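Tat (Twin-arginine translocation) pathway signal sequence containing protein (Mycobacterium tuberculosis, PDB 5IMU) is of unknown function, its crystallised C-terminal part combining a potassium-binding alpha/beta domain with a bundle of helices. Local coordinates at residues V24-P29 with A99-D104; D122-T127 with Y208-Y213. All blocks are in the same frame, centred on the assembly; numbering follows the deposited sequence.

Interaction 1: V24-P29 with A99-D104; sequences VARQEP and AEPGPD
The guanidinium group of Arg26 meets the segment 99-104 in two ways: Pro101 covers part of one face, and the carbonyl oxygen of Ala99 sits at the edge, in the plane of the group. Over the face, Pro101 CB stands 3.7 Å above the guanidinium plane, displaced toward the rim and 3.8 Å from Arg26 NH1. The same ring reaches further down the side chain, where Pro101 CD lies 3.8 Å from Arg26 CD. The proline thus covers the aliphatic end of the arginine as well as the rim of its charged group.

At the edge the grip is side-on, with two nitrogens closing on one acceptor. Arg26 NE donates to Ala99 O at 3.0 Å, almost in line with the carbonyl bond. Arg26 NH2 reaches the same oxygen, also at 3.0 Å, from above the carbonyl plane. Neither N-H points straight at it, with N-H...O angles of 147° and 143°, as expected when one oxygen is shared between two donors. Both bonds lie near the guanidinium plane, so together they resist rotation of the group.

Arg26 lies near the C-terminal end of the long helix 6-27, which packs on the four-stranded sheet through Val24 and Ala25 against Trp33. The segment 99-104 lies in the loop between strand 88-92 and helix 111-115, and the contact ties that loop back to the C-terminal end of helix 6-27 in the alpha/beta domain. Val98 also touches Arg26. The arginine side chain sets out with CG between the backbone N and the carbonyl carbon (chi1 73°), then bends at chi3 to turn the NE edge onto Ala99. The CB of Glu100 points away from the helix, and its OE1, 6.3 Å from Arg26 NE, is not in contact with the guanidinium.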
loop_
_atom_site.group_PDB
_atom_site.type_symbol
_atom_site.label_atom_id
_atom_site.label_comp_id
_atom_site.label_asym_id
_atom_site.label_seq_id
_atom_site.Cartn_x
_atom_site.Cartn_y
_atom_site.Cartn_z
ATOM N N VAL A 24 0.511 11.887 -1.430
ATOM C CA VAL A 24 0.978 10.558 -1.813
ATOM C C VAL A 24 1.403 10.539 -3.275
ATOM O O VAL A 24 2.318 9.793 -3.649
ATOM C CB VAL A 24 -0.092 9.488 -1.530
ATOM C CG1 VAL A 24 -0.317 9.345 -0.034
ATOM C CG2 VAL A 24 -1.394 9.816 -2.245
ATOM N N ALA A 25 0.770 11.360 -4.118
ATOM C CA ALA A 25 1.094 11.348 -5.540
ATOM C C ALA A 25 2.517 11.828 -5.791
ATOM O O ALA A 25 3.222 11.272 -6.637
ATOM C CB ALA A 25 0.088 12.199 -6.317
ATOM N N ARG A 26 2.970 12.851 -5.061
ATOM C CA ARG A 26 4.333 13.312 -5.293
ATOM C C ARG A 26 5.368 12.293 -4.830
ATOM O O ARG A 26 6.496 12.306 -5.332
ATOM C CB ARG A 26 4.576 14.668 -4.623
ATOM C CG ARG A 26 4.702 14.651 -3.113
ATOM C CD ARG A 26 5.163 16.018 -2.618
ATOM N NE ARG A 26 4.338 17.093 -3.165
ATOM C CZ ARG A 26 3.257 17.580 -2.567
ATOM N NH1 ARG A 26 2.872 17.097 -1.395
ATOM N NH2 ARG A 26 2.561 18.555 -3.140
ATOM N N GLN A 27 5.005 11.398 -3.906
ATOM C CA GLN A 27 5.899 10.307 -3.532
ATOM C C GLN A 27 5.945 9.228 -4.607
ATOM O O GLN A 27 6.997 8.622 -4.837
ATOM C CB GLN A 27 5.471 9.696 -2.198
ATOM C CG GLN A 27 5.544 10.644 -1.015
ATOM C CD GLN A 27 5.094 9.987 0.276
ATOM O OE1 GLN A 27 5.817 9.177 0.856
ATOM N NE2 GLN A 27 3.893 10.329 0.730
ATOM N N GLU A 28 4.819 8.964 -5.265
ATOM C CA GLU A 28 4.752 7.975 -6.343
ATOM C C GLU A 28 3.765 8.448 -7.402
ATOM O O GLU A 28 2.586 8.070 -7.396
ATOM C CB GLU A 28 4.360 6.596 -5.809
ATOM C CG GLU A 28 4.410 5.532 -6.886
ATOM C CD GLU A 28 5.713 5.587 -7.661
ATOM O OE1 GLU A 28 6.738 5.129 -7.116
ATOM O OE2 GLU A 28 5.718 6.103 -8.801
ATOM N N PRO A 29 4.222 9.279 -8.346
ATOM C CA PRO A 29 3.303 9.854 -9.341
ATOM C C PRO A 29 2.986 8.939 -10.512
ATOM O O PRO A 29 2.114 9.283 -11.321
ATOM C CB PRO A 29 4.054 11.105 -9.814
ATOM C CG PRO A 29 5.501 10.737 -9.662
ATOM C CD PRO A 29 5.584 9.834 -8.453
ATOM N N ALA A 99 3.275 19.336 -7.790
ATOM C CA ALA A 99 4.099 20.429 -7.294
ATOM C C ALA A 99 4.912 19.996 -6.079
ATOM O O ALA A 99 4.513 19.110 -5.316
ATOM C CB ALA A 99 3.224 21.627 -6.932
ATOM N N GLU A 100 6.072 20.628 -5.913
ATOM C CA GLU A 100 6.860 20.439 -4.707
ATOM C C GLU A 100 6.031 20.825 -3.484
ATOM O O GLU A 100 5.172 21.710 -3.560
ATOM C CB GLU A 100 8.135 21.280 -4.764
ATOM C CG GLU A 100 9.233 20.704 -5.643
ATOM C CD GLU A 100 9.960 19.543 -4.989
ATOM O OE1 GLU A 100 10.118 19.556 -3.749
ATOM O OE2 GLU A 100 10.376 18.616 -5.716
ATOM N N PRO A 101 6.261 20.180 -2.344
ATOM C CA PRO A 101 5.433 20.461 -1.171
ATOM C C PRO A 101 5.769 21.808 -0.556
ATOM O O PRO A 101 6.882 22.323 -0.683
ATOM C CB PRO A 101 5.780 19.316 -0.214
ATOM C CG PRO A 101 7.192 18.981 -0.563
ATOM C CD PRO A 101 7.292 19.165 -2.058
ATOM N N GLY A 102 4.774 22.378 0.114
ATOM C CA GLY A 102 4.953 23.592 0.869
ATOM C C GLY A 102 4.610 23.361 2.324
ATOM O O GLY A 102 4.472 22.219 2.778
ATOM N N PRO A 103 4.469 24.444 3.089
ATOM C CA PRO A 103 4.126 24.293 4.513
ATOM C C PRO A 103 2.759 23.672 4.763
ATOM O O PRO A 103 2.536 23.138 5.856
ATOM C CB PRO A 103 4.189 25.732 5.043
ATOM C CG PRO A 103 5.107 26.440 4.101
ATOM C CD PRO A 103 4.842 25.829 2.754
ATOM N N ASP A 104 1.840 23.718 3.801
ATOM C CA ASP A 104 0.494 23.201 4.012
ATOM C C ASP A 104 0.349 21.727 3.651
ATOM O O ASP A 104 -0.752 21.178 3.780
ATOM C CB ASP A 104 -0.521 24.037 3.222
ATOM C CG ASP A 104 -0.202 24.102 1.741
ATOM O OD1 ASP A 104 0.973 23.890 1.368
ATOM O OD2 ASP A 104 -1.128 24.372 0.945
#

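Interaction 2: D122-T127 with Y208-Y213; sequences DEFGPT and YHLAWY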
loop_
_atom_site.group_PDB
_atom_site.type_symbol
_atom_site.label_atom_id
_atom_site.label_comp_id
_atom_site.label_asym_id
_atom_site.label_seq_id
_atom_site.Cartn_x
_atom_site.Cartn_y
_atom_site.Cartn_z
ATOM N N ASP A 122 -4.497 -15.599 10.724
ATOM C CA ASP A 122 -4.403 -16.871 11.428
ATOM C C ASP A 122 -3.111 -17.591 11.055
ATOM O O ASP A 122 -2.745 -17.670 9.879
ATOM C CB ASP A 122 -5.606 -17.754 11.101
ATOM C CG ASP A 122 -5.603 -19.056 11.880
ATOM O OD1 ASP A 122 -5.489 -19.000 13.123
ATOM O OD2 ASP A 122 -5.707 -20.132 11.254
ATOM N N GLU A 123 -2.430 -18.125 12.070
ATOM C CA GLU A 123 -1.151 -18.818 11.910
ATOM C C GLU A 123 -0.206 -18.015 11.016
ATOM O O GLU A 123 0.239 -18.478 9.965
ATOM C CB GLU A 123 -1.355 -20.231 11.354
ATOM C CG GLU A 123 -2.245 -21.130 12.197
ATOM C CD GLU A 123 -1.625 -21.495 13.533
ATOM O OE1 GLU A 123 -0.386 -21.412 13.666
ATOM O OE2 GLU A 123 -2.381 -21.878 14.450
ATOM N N PHE A 124 0.085 -16.786 11.455
ATOM C CA PHE A 124 0.847 -15.852 10.629
ATOM C C PHE A 124 2.145 -16.470 10.123
ATOM O O PHE A 124 2.446 -16.414 8.925
ATOM C CB PHE A 124 1.146 -14.575 11.417
ATOM C CG PHE A 124 2.178 -13.697 10.765
ATOM C CD1 PHE A 124 1.820 -12.820 9.753
ATOM C CD2 PHE A 124 3.508 -13.759 11.152
ATOM C CE1 PHE A 124 2.767 -12.018 9.143
ATOM C CE2 PHE A 124 4.461 -12.962 10.545
ATOM C CZ PHE A 124 4.089 -12.088 9.540
ATOM N N GLY A 125 2.927 -17.056 11.025
ATOM C CA GLY A 125 4.219 -17.609 10.691
ATOM C C GLY A 125 4.163 -18.721 9.661
ATOM O O GLY A 125 4.772 -18.632 8.590
ATOM N N PRO A 126 3.452 -19.808 9.979
ATOM C CA PRO A 126 3.287 -20.884 8.988
ATOM C C PRO A 126 2.669 -20.418 7.683
ATOM O O PRO A 126 3.027 -20.941 6.619
ATOM C CB PRO A 126 2.379 -21.886 9.716
ATOM C CG PRO A 126 2.687 -21.678 11.159
ATOM C CD PRO A 126 2.949 -20.201 11.310
ATOM N N THR A 127 1.752 -19.449 7.732
ATOM C CA THR A 127 1.138 -18.942 6.508
ATOM C C THR A 127 2.178 -18.300 5.595
ATOM O O THR A 127 2.171 -18.525 4.379
ATOM C CB THR A 127 0.036 -17.937 6.851
ATOM O OG1 THR A 127 -1.008 -18.594 7.584
ATOM C CG2 THR A 127 -0.551 -17.324 5.589
ATOM N N TYR A 208 -0.126 -6.740 7.554
ATOM C CA TYR A 208 -0.808 -5.995 6.497
ATOM C C TYR A 208 -0.450 -6.538 5.118
ATOM O O TYR A 208 -1.330 -6.790 4.288
ATOM C CB TYR A 208 -0.451 -4.508 6.610
ATOM C CG TYR A 208 -0.886 -3.633 5.449
ATOM C CD1 TYR A 208 -2.131 -3.008 5.449
ATOM C CD2 TYR A 208 -0.040 -3.404 4.371
ATOM C CE1 TYR A 208 -2.524 -2.197 4.395
ATOM C CE2 TYR A 208 -0.425 -2.598 3.313
ATOM C CZ TYR A 208 -1.669 -1.996 3.331
ATOM O OH TYR A 208 -2.057 -1.190 2.283
ATOM N N HIS A 209 0.844 -6.732 4.859
ATOM C CA HIS A 209 1.263 -7.176 3.535
ATOM C C HIS A 209 0.884 -8.633 3.290
ATOM O O HIS A 209 0.525 -9.004 2.167
ATOM C CB HIS A 209 2.768 -6.970 3.367
ATOM C CG HIS A 209 3.167 -5.531 3.272
ATOM N ND1 HIS A 209 2.705 -4.695 2.280
ATOM C CD2 HIS A 209 3.982 -4.779 4.050
ATOM C CE1 HIS A 209 3.220 -3.490 2.448
ATOM N NE2 HIS A 209 3.997 -3.514 3.516
ATOM N N LEU A 210 0.952 -9.471 4.326
ATOM C CA LEU A 210 0.573 -10.872 4.165
ATOM C C LEU A 210 -0.919 -11.013 3.883
ATOM O O LEU A 210 -1.323 -11.836 3.053
ATOM C CB LEU A 210 0.953 -11.667 5.414
ATOM C CG LEU A 210 1.546 -13.070 5.249
ATOM C CD1 LEU A 210 1.045 -13.994 6.353
ATOM C CD2 LEU A 210 1.270 -13.664 3.873
ATOM N N ALA A 211 -1.751 -10.231 4.574
ATOM C CA ALA A 211 -3.188 -10.282 4.324
ATOM C C ALA A 211 -3.512 -9.865 2.896
ATOM O O ALA A 211 -4.337 -10.498 2.226
ATOM C CB ALA A 211 -3.929 -9.392 5.323
ATOM N N TRP A 212 -2.862 -8.807 2.407
ATOM C CA TRP A 212 -3.106 -8.370 1.039
ATOM C C TRP A 212 -2.554 -9.360 0.022
ATOM O O TRP A 212 -3.094 -9.473 -1.084
ATOM C CB TRP A 212 -2.509 -6.983 0.818
ATOM C CG TRP A 212 -3.460 -5.891 1.191
ATOM C CD1 TRP A 212 -3.450 -5.142 2.331
ATOM C CD2 TRP A 212 -4.580 -5.440 0.421
ATOM N NE1 TRP A 212 -4.494 -4.244 2.314
ATOM C CE2 TRP A 212 -5.202 -4.409 1.151
ATOM C CE3 TRP A 212 -5.114 -5.807 -0.818
ATOM C CZ2 TRP A 212 -6.332 -3.738 0.682
ATOM C CZ3 TRP A 212 -6.236 -5.141 -1.282
ATOM C CH2 TRP A 212 -6.833 -4.119 -0.535
ATOM N N TYR A 213 -1.486 -10.081 0.368
ATOM C CA TYR A 213 -0.978 -11.111 -0.533
ATOM C C TYR A 213 -2.031 -12.185 -0.784
ATOM O O TYR A 213 -2.174 -12.671 -1.912
ATOM C CB TYR A 213 0.297 -11.739 0.035
ATOM C CG TYR A 213 0.826 -12.881 -0.810
ATOM C CD1 TYR A 213 1.609 -12.633 -1.927
ATOM C CD2 TYR A 213 0.531 -14.202 -0.493
ATOM C CE1 TYR A 213 2.090 -13.669 -2.707
ATOM C CE2 TYR A 213 1.006 -15.245 -1.269
ATOM C CZ TYR A 213 1.786 -14.973 -2.373
ATOM O OH TYR A 213 2.260 -16.009 -3.142
#
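Thr127 OG1 lies within hydrogen-bonding distance of two carbonyl oxygens of its own segment, Glu123 O at 2.7 Å and Asp122 O at 3.0 Å, and its single proton could go to either. Glu123 O also accepts the backbone N of Thr127 at 2.9 Å, as the first turn of helix 124-133 closes behind Glu123 at the N-cap position. Because the hydroxyl is drawn back to this turn, the methyl is the branch of Thr127 that faces the other helix. Its CG2 is anti to the backbone N and meets Leu210 CD1 at 3.8 Å.

The same leucine methyl also touches Phe124, three residues earlier and so on nearly the same side of the helix. Leu210 CD1 is 3.7 Å from Phe124 CD1 and nearly as close to CE1, reaching that side of the ring obliquely. Farther along the ring, Phe124 CE1 comes within 4.2 Å of Leu210 CB. Phe124 does not aim its CB at the partner helix, but with CG anti to the backbone N (chi1 167°) its ring comes nearer. Leu210 has its CB turned toward the segment 122-127, and its CD1 methyl meets both Phe124 and Thr127.

This joins helix 124-133 to helix 203-216, the first and last helices of the region assigned to DUF5631. Helix 183-199 lies alongside: Leu198 packs on Phe124, and Leu191 on Tyr213. On another side of helix 203-216, Tyr208, His209 and Trp212 all meet Trp54, and the first two also hydrogen-bond to the alpha/beta domain.

No hydrogen bond or charge pair crosses between the two segments; the contact rests on carbon packing, while the threonine hydroxyl is used within its own helix start.

Interactions 1 and 2 lie on opposite sides of the chain's centre, their own centres 32 Å apart, and share no element. Interaction 1 belongs to the surface of the alpha/beta domain, where a loop meets the end of a helix; interaction 2 is partly buried in the helical bundle, with helix meeting helix. The chemistry follows the setting: a charged side chain gripping a backbone carbonyl outside, apolar side chains meeting within. Areas are similar, 138 and 142 Å². The interactions are in series along the chain, and each stays within its own domain; contacts between the domains include those of Trp54 with the aromatic residues of helix 203-216.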